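Local coordinates for protein beta-1,3-xylanase (Alcaligenes sp., PDB 2COV) that probably binds beta-1,3-xylan through its family 31 carbohydrate-binding module, the part of the enzyme represented by this structure, at residues N60-K72 with Q82-V94. Numbering follows the deposited sequence.
Sequences NAVLGQDYKLTFK and QILDRNITFTTQV
Tyr67, Leu69 and Phe71 each exchange a pair of backbone hydrogen bonds with Ile88, Arg86 and Leu84 respectively, the antiparallel pairing of consecutive strands, 66-72 and 82-89, that make a beta hairpin in the all-beta carbohydrate-binding module. Their axes approach to 4.6 Å with 156° between chain directions. On the N-terminal side of Asp66 the pairing runs on into the type II turn from Val62 to Gln65: Gly64 N bonds Phe90 O, and Phe90 N bonds Gln65 O at 2.9 Å, nearly straight.

Most apolar packing lies at the turn and on the strand face bearing Leu69. Leu63 CD2 sits over one face of the Phe90 ring, 3.9 Å from its centroid, a CH-pi contact; Phe90 CG, anti to the backbone N (chi1 -180°), directs this ring against the turn, its edge toward the Val62 carbonyl; just before the turn, Ala61 CB touches Phe90 CD2 at 3.6 Å. The side chains of Leu69 and Ile88 lie roughly perpendicular, Leu69 CD2 meeting Ile88 CG1 at 3.7 Å. Beyond them, Phe71 meets the rings of His27, Trp32 and Phe55.

The face bearing Lys68 and Asp85 is mostly polar, though Ile83 packs there against Thr70 CG2 and the Lys72 chain. Lys68 reaches past Asp85 but forms its salt bridge with Asp43, while Asn87 ND2 bonds Cys45 O of a neighbouring subunit. Two hydroxyl-carboxylate bonds join side chains lying alongside one another. Thr89 OG1 donates to Asp66 OD2 at 2.7 Å on the anti side, 31° out of the carboxylate plane; Thr70 OG1 instead meets Asp85 OD1 at 2.8 Å, nearly in line with the acceptor's C-O bond.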
loop_
_atom_site.group_PDB
_atom_site.type_symbol
_atom_site.label_atom_id
_atom_site.label_comp_id
_atom_site.label_asym_id
_atom_site.label_seq_id
_atom_site.Cartn_x
_atom_site.Cartn_y
_atom_site.Cartn_z
ATOM N N ASN A 60 -2.160 -1.061 -23.792
ATOM C CA ASN A 60 -2.663 0.059 -24.585
ATOM C C ASN A 60 -2.032 1.349 -24.075
ATOM O O ASN A 60 -1.905 1.517 -22.852
ATOM C CB ASN A 60 -4.177 0.179 -24.451
ATOM C CG ASN A 60 -4.920 -1.046 -24.919
ATOM O OD1 ASN A 60 -4.627 -1.639 -25.966
ATOM N ND2 ASN A 60 -5.905 -1.419 -24.129
ATOM N N ALA A 61 -1.706 2.265 -24.946
ATOM C CA ALA A 61 -1.183 3.576 -24.554
ATOM C C ALA A 61 -1.415 4.582 -25.658
ATOM O O ALA A 61 -1.764 4.236 -26.791
ATOM C CB ALA A 61 0.301 3.498 -24.220
ATOM N N VAL A 62 -1.143 5.842 -25.356
ATOM C CA VAL A 62 -1.327 6.948 -26.317
ATOM C C VAL A 62 -0.030 7.733 -26.361
ATOM O O VAL A 62 0.457 8.175 -25.335
ATOM C CB VAL A 62 -2.470 7.848 -25.887
ATOM C CG1 VAL A 62 -2.571 9.088 -26.791
ATOM C CG2 VAL A 62 -3.734 7.074 -25.893
ATOM N N LEU A 63 0.552 7.879 -27.529
ATOM C CA LEU A 63 1.770 8.649 -27.691
ATOM C C LEU A 63 1.634 10.052 -27.107
ATOM O O LEU A 63 0.637 10.733 -27.372
ATOM C CB LEU A 63 2.191 8.741 -29.156
ATOM C CG LEU A 63 2.827 7.507 -29.740
ATOM C CD1 LEU A 63 2.790 7.649 -31.272
ATOM C CD2 LEU A 63 4.226 7.336 -29.179
ATOM N N GLY A 64 2.656 10.476 -26.327
ATOM C CA GLY A 64 2.693 11.787 -25.712
ATOM C C GLY A 64 2.047 11.877 -24.380
ATOM O O GLY A 64 2.175 12.928 -23.743
ATOM N N GLN A 65 1.372 10.824 -23.924
ATOM C CA GLN A 65 0.817 10.796 -22.595
ATOM C C GLN A 65 1.846 10.259 -21.591
ATOM O O GLN A 65 2.819 9.627 -21.970
ATOM C CB GLN A 65 -0.473 9.971 -22.549
ATOM C CG GLN A 65 -1.577 10.648 -23.341
ATOM C CD GLN A 65 -2.048 11.940 -22.763
ATOM O OE1 GLN A 65 -1.996 13.021 -23.436
ATOM N NE2 GLN A 65 -2.598 11.869 -21.584
ATOM N N ASP A 66 1.674 10.707 -20.354
ATOM C CA ASP A 66 2.572 10.354 -19.258
ATOM C C ASP A 66 1.979 9.184 -18.502
ATOM O O ASP A 66 0.781 9.150 -18.253
ATOM C CB ASP A 66 2.717 11.496 -18.264
ATOM C CG ASP A 66 3.238 12.727 -18.888
ATOM O OD1 ASP A 66 2.857 13.847 -18.379
ATOM O OD2 ASP A 66 4.024 12.593 -19.849
ATOM N N TYR A 67 2.818 8.233 -18.089
ATOM C CA TYR A 67 2.404 7.021 -17.427
ATOM C C TYR A 67 3.342 6.715 -16.265
ATOM O O TYR A 67 4.545 6.957 -16.347
ATOM C CB TYR A 67 2.495 5.837 -18.424
ATOM C CG TYR A 67 1.481 5.939 -19.544
ATOM C CD1 TYR A 67 1.835 6.481 -20.778
ATOM C CD2 TYR A 67 0.169 5.557 -19.344
ATOM C CE1 TYR A 67 0.912 6.633 -21.792
ATOM C CE2 TYR A 67 -0.784 5.692 -20.380
ATOM C CZ TYR A 67 -0.388 6.271 -21.584
ATOM O OH TYR A 67 -1.281 6.438 -22.585
ATOM N N LYS A 68 2.785 6.053 -15.269
ATOM C CA LYS A 68 3.605 5.442 -14.208
ATOM C C LYS A 68 3.892 3.995 -14.607
ATOM O O LYS A 68 2.948 3.190 -14.839
ATOM C CB LYS A 68 2.868 5.471 -12.912
ATOM C CG LYS A 68 3.588 4.805 -11.734
ATOM C CD LYS A 68 2.582 4.680 -10.526
ATOM C CE LYS A 68 3.082 3.950 -9.340
ATOM N NZ LYS A 68 1.909 3.911 -8.368
ATOM N N LEU A 69 5.166 3.661 -14.687
ATOM C CA LEU A 69 5.549 2.235 -14.836
ATOM C C LEU A 69 5.764 1.641 -13.481
ATOM O O LEU A 69 6.377 2.283 -12.608
ATOM C CB LEU A 69 6.873 2.150 -15.625
ATOM C CG LEU A 69 6.997 2.919 -16.951
ATOM C CD1 LEU A 69 8.320 2.559 -17.653
ATOM C CD2 LEU A 69 5.779 2.670 -17.823
ATOM N N THR A 70 5.384 0.386 -13.294
ATOM C CA THR A 70 5.742 -0.327 -12.061
ATOM C C THR A 70 6.177 -1.736 -12.429
ATOM O O THR A 70 5.656 -2.375 -13.323
ATOM C CB THR A 70 4.527 -0.475 -11.122
ATOM O OG1 THR A 70 4.002 0.832 -10.832
ATOM C CG2 THR A 70 4.816 -1.175 -9.819
ATOM N N PHE A 71 7.208 -2.166 -11.685
ATOM C CA PHE A 71 7.655 -3.545 -11.747
ATOM C C PHE A 71 7.683 -4.069 -10.339
ATOM O O PHE A 71 8.261 -3.445 -9.431
ATOM C CB PHE A 71 9.057 -3.660 -12.337
ATOM C CG PHE A 71 9.553 -5.076 -12.486
ATOM C CD1 PHE A 71 8.837 -5.982 -13.232
ATOM C CD2 PHE A 71 10.673 -5.549 -11.875
ATOM C CE1 PHE A 71 9.212 -7.311 -13.355
ATOM C CE2 PHE A 71 11.108 -6.854 -12.015
ATOM C CZ PHE A 71 10.375 -7.715 -12.723
ATOM N N LYS A 72 6.969 -5.165 -10.137
ATOM C CA LYS A 72 6.906 -5.865 -8.867
ATOM C C LYS A 72 7.470 -7.259 -9.024
ATOM O O LYS A 72 7.119 -7.952 -9.954
ATOM C CB LYS A 72 5.457 -6.000 -8.357
ATOM C CG LYS A 72 4.590 -4.810 -8.481
ATOM C CD LYS A 72 3.247 -4.992 -7.840
ATOM C CE LYS A 72 2.343 -3.790 -8.008
ATOM N NZ LYS A 72 1.010 -3.988 -7.397
ATOM N N GLN A 82 10.434 -6.781 -4.229
ATOM C CA GLN A 82 10.838 -5.428 -4.598
ATOM C C GLN A 82 9.790 -4.840 -5.519
ATOM O O GLN A 82 9.242 -5.530 -6.352
ATOM C CB GLN A 82 12.194 -5.468 -5.285
ATOM C CG GLN A 82 13.316 -5.879 -4.525
ATOM C CD GLN A 82 14.657 -5.599 -5.220
ATOM O OE1 GLN A 82 14.746 -4.632 -5.866
ATOM N NE2 GLN A 82 15.651 -6.475 -5.022
ATOM N N ILE A 83 9.493 -3.570 -5.299
ATOM C CA ILE A 83 8.587 -2.804 -6.157
ATOM C C ILE A 83 9.252 -1.537 -6.597
ATOM O O ILE A 83 9.718 -0.783 -5.798
ATOM C CB ILE A 83 7.236 -2.523 -5.459
ATOM C CG1 ILE A 83 6.542 -3.845 -5.070
ATOM C CG2 ILE A 83 6.342 -1.691 -6.380
ATOM C CD1 ILE A 83 5.202 -3.680 -4.449
ATOM N N LEU A 84 9.307 -1.335 -7.889
ATOM C CA LEU A 84 9.939 -0.187 -8.518
ATOM C C LEU A 84 8.932 0.621 -9.308
ATOM O O LEU A 84 8.185 0.009 -10.056
ATOM C CB LEU A 84 11.083 -0.600 -9.466
ATOM C CG LEU A 84 12.243 -1.383 -8.895
ATOM C CD1 LEU A 84 11.941 -2.865 -8.981
ATOM C CD2 LEU A 84 13.474 -1.211 -9.690
ATOM N N ASP A 85 8.941 1.951 -9.143
ATOM C CA ASP A 85 8.086 2.819 -9.920
ATOM C C ASP A 85 8.906 3.837 -10.649
ATOM O O ASP A 85 9.826 4.400 -10.063
ATOM C CB ASP A 85 7.058 3.545 -9.021
ATOM C CG ASP A 85 6.180 2.621 -8.128
ATOM O OD1 ASP A 85 5.486 1.799 -8.683
ATOM O OD2 ASP A 85 6.211 2.711 -6.828
ATOM N N ARG A 86 8.510 4.182 -11.873
ATOM C CA ARG A 86 9.080 5.384 -12.538
ATOM C C ARG A 86 8.056 5.983 -13.463
ATOM O O ARG A 86 7.336 5.254 -14.141
ATOM C CB ARG A 86 10.342 5.027 -13.243
ATOM C CG ARG A 86 10.222 4.264 -14.522
ATOM C CD ARG A 86 11.589 4.064 -15.276
ATOM N NE ARG A 86 12.052 5.387 -15.763
ATOM C CZ ARG A 86 12.736 5.566 -16.900
ATOM N NH1 ARG A 86 13.153 4.581 -17.683
ATOM N NH2 ARG A 86 13.076 6.794 -17.268
ATOM N N ASN A 87 8.073 7.291 -13.606
ATOM C CA ASN A 87 7.194 7.981 -14.575
ATOM C C ASN A 87 7.897 8.219 -15.869
ATOM O O ASN A 87 9.084 8.601 -15.902
ATOM C CB ASN A 87 6.747 9.347 -14.020
ATOM C CG ASN A 87 5.927 9.277 -12.783
ATOM O OD1 ASN A 87 5.325 8.260 -12.477
ATOM N ND2 ASN A 87 5.880 10.432 -12.060
ATOM N N ILE A 88 7.162 8.020 -16.964
ATOM C CA ILE A 88 7.666 8.200 -18.322
ATOM C C ILE A 88 6.615 8.914 -19.190
ATOM O O ILE A 88 5.443 8.989 -18.840
ATOM C CB ILE A 88 8.128 6.852 -19.008
ATOM C CG1 ILE A 88 6.975 5.876 -19.184
ATOM C CG2 ILE A 88 9.234 6.231 -18.209
ATOM C CD1 ILE A 88 6.091 6.078 -20.459
ATOM N N THR A 89 7.106 9.458 -20.274
ATOM C CA THR A 89 6.255 9.885 -21.392
ATOM C C THR A 89 6.371 8.900 -22.545
ATOM O O THR A 89 7.470 8.540 -22.913
ATOM C CB THR A 89 6.656 11.291 -21.825
ATOM O OG1 THR A 89 6.511 12.204 -20.725
ATOM C CG2 THR A 89 5.802 11.781 -23.028
ATOM N N PHE A 90 5.254 8.449 -23.056
ATOM C CA PHE A 90 5.284 7.465 -24.115
ATOM C C PHE A 90 5.683 8.083 -25.453
ATOM O O PHE A 90 5.032 9.037 -25.906
ATOM C CB PHE A 90 3.937 6.769 -24.229
ATOM C CG PHE A 90 3.836 5.718 -25.296
ATOM C CD1 PHE A 90 4.875 4.902 -25.574
ATOM C CD2 PHE A 90 2.669 5.577 -26.006
ATOM C CE1 PHE A 90 4.779 3.934 -26.542
ATOM C CE2 PHE A 90 2.540 4.610 -26.958
ATOM C CZ PHE A 90 3.599 3.797 -27.249
ATOM N N THR A 91 6.803 7.622 -25.988
ATOM C CA THR A 91 7.370 8.088 -27.240
ATOM C C THR A 91 7.660 6.879 -28.128
ATOM O O THR A 91 7.461 5.753 -27.717
ATOM C CB THR A 91 8.752 8.759 -27.009
ATOM O OG1 THR A 91 9.679 7.768 -26.471
ATOM C CG2 THR A 91 8.680 9.901 -25.962
ATOM N N THR A 92 8.221 7.164 -29.316
ATOM C CA THR A 92 8.516 6.148 -30.292
ATOM C C THR A 92 9.866 5.427 -30.076
ATOM O O THR A 92 10.275 4.655 -30.940
ATOM C CB THR A 92 8.445 6.705 -31.700
ATOM O OG1 THR A 92 9.389 7.777 -31.718
ATOM C CG2 THR A 92 7.019 7.151 -32.016
ATOM N N GLN A 93 10.503 5.551 -28.881
ATOM C CA GLN A 93 11.794 4.855 -28.692
ATOM C C GLN A 93 11.640 3.342 -28.736
ATOM O O GLN A 93 10.670 2.836 -28.235
ATOM C CB GLN A 93 12.417 5.232 -27.345
ATOM C CG GLN A 93 11.662 4.761 -26.116
ATOM C CD GLN A 93 12.385 5.085 -24.796
ATOM O OE1 GLN A 93 12.887 6.203 -24.608
ATOM N NE2 GLN A 93 12.413 4.145 -23.896
ATOM N N VAL A 94 12.619 2.666 -29.319
ATOM C CA VAL A 94 12.682 1.225 -29.323
ATOM C C VAL A 94 14.077 0.902 -28.792
ATOM O O VAL A 94 15.113 1.246 -29.413
ATOM C CB VAL A 94 12.442 0.649 -30.733
ATOM C CG1 VAL A 94 12.615 -0.830 -30.738
ATOM C CG2 VAL A 94 11.080 1.039 -31.222
#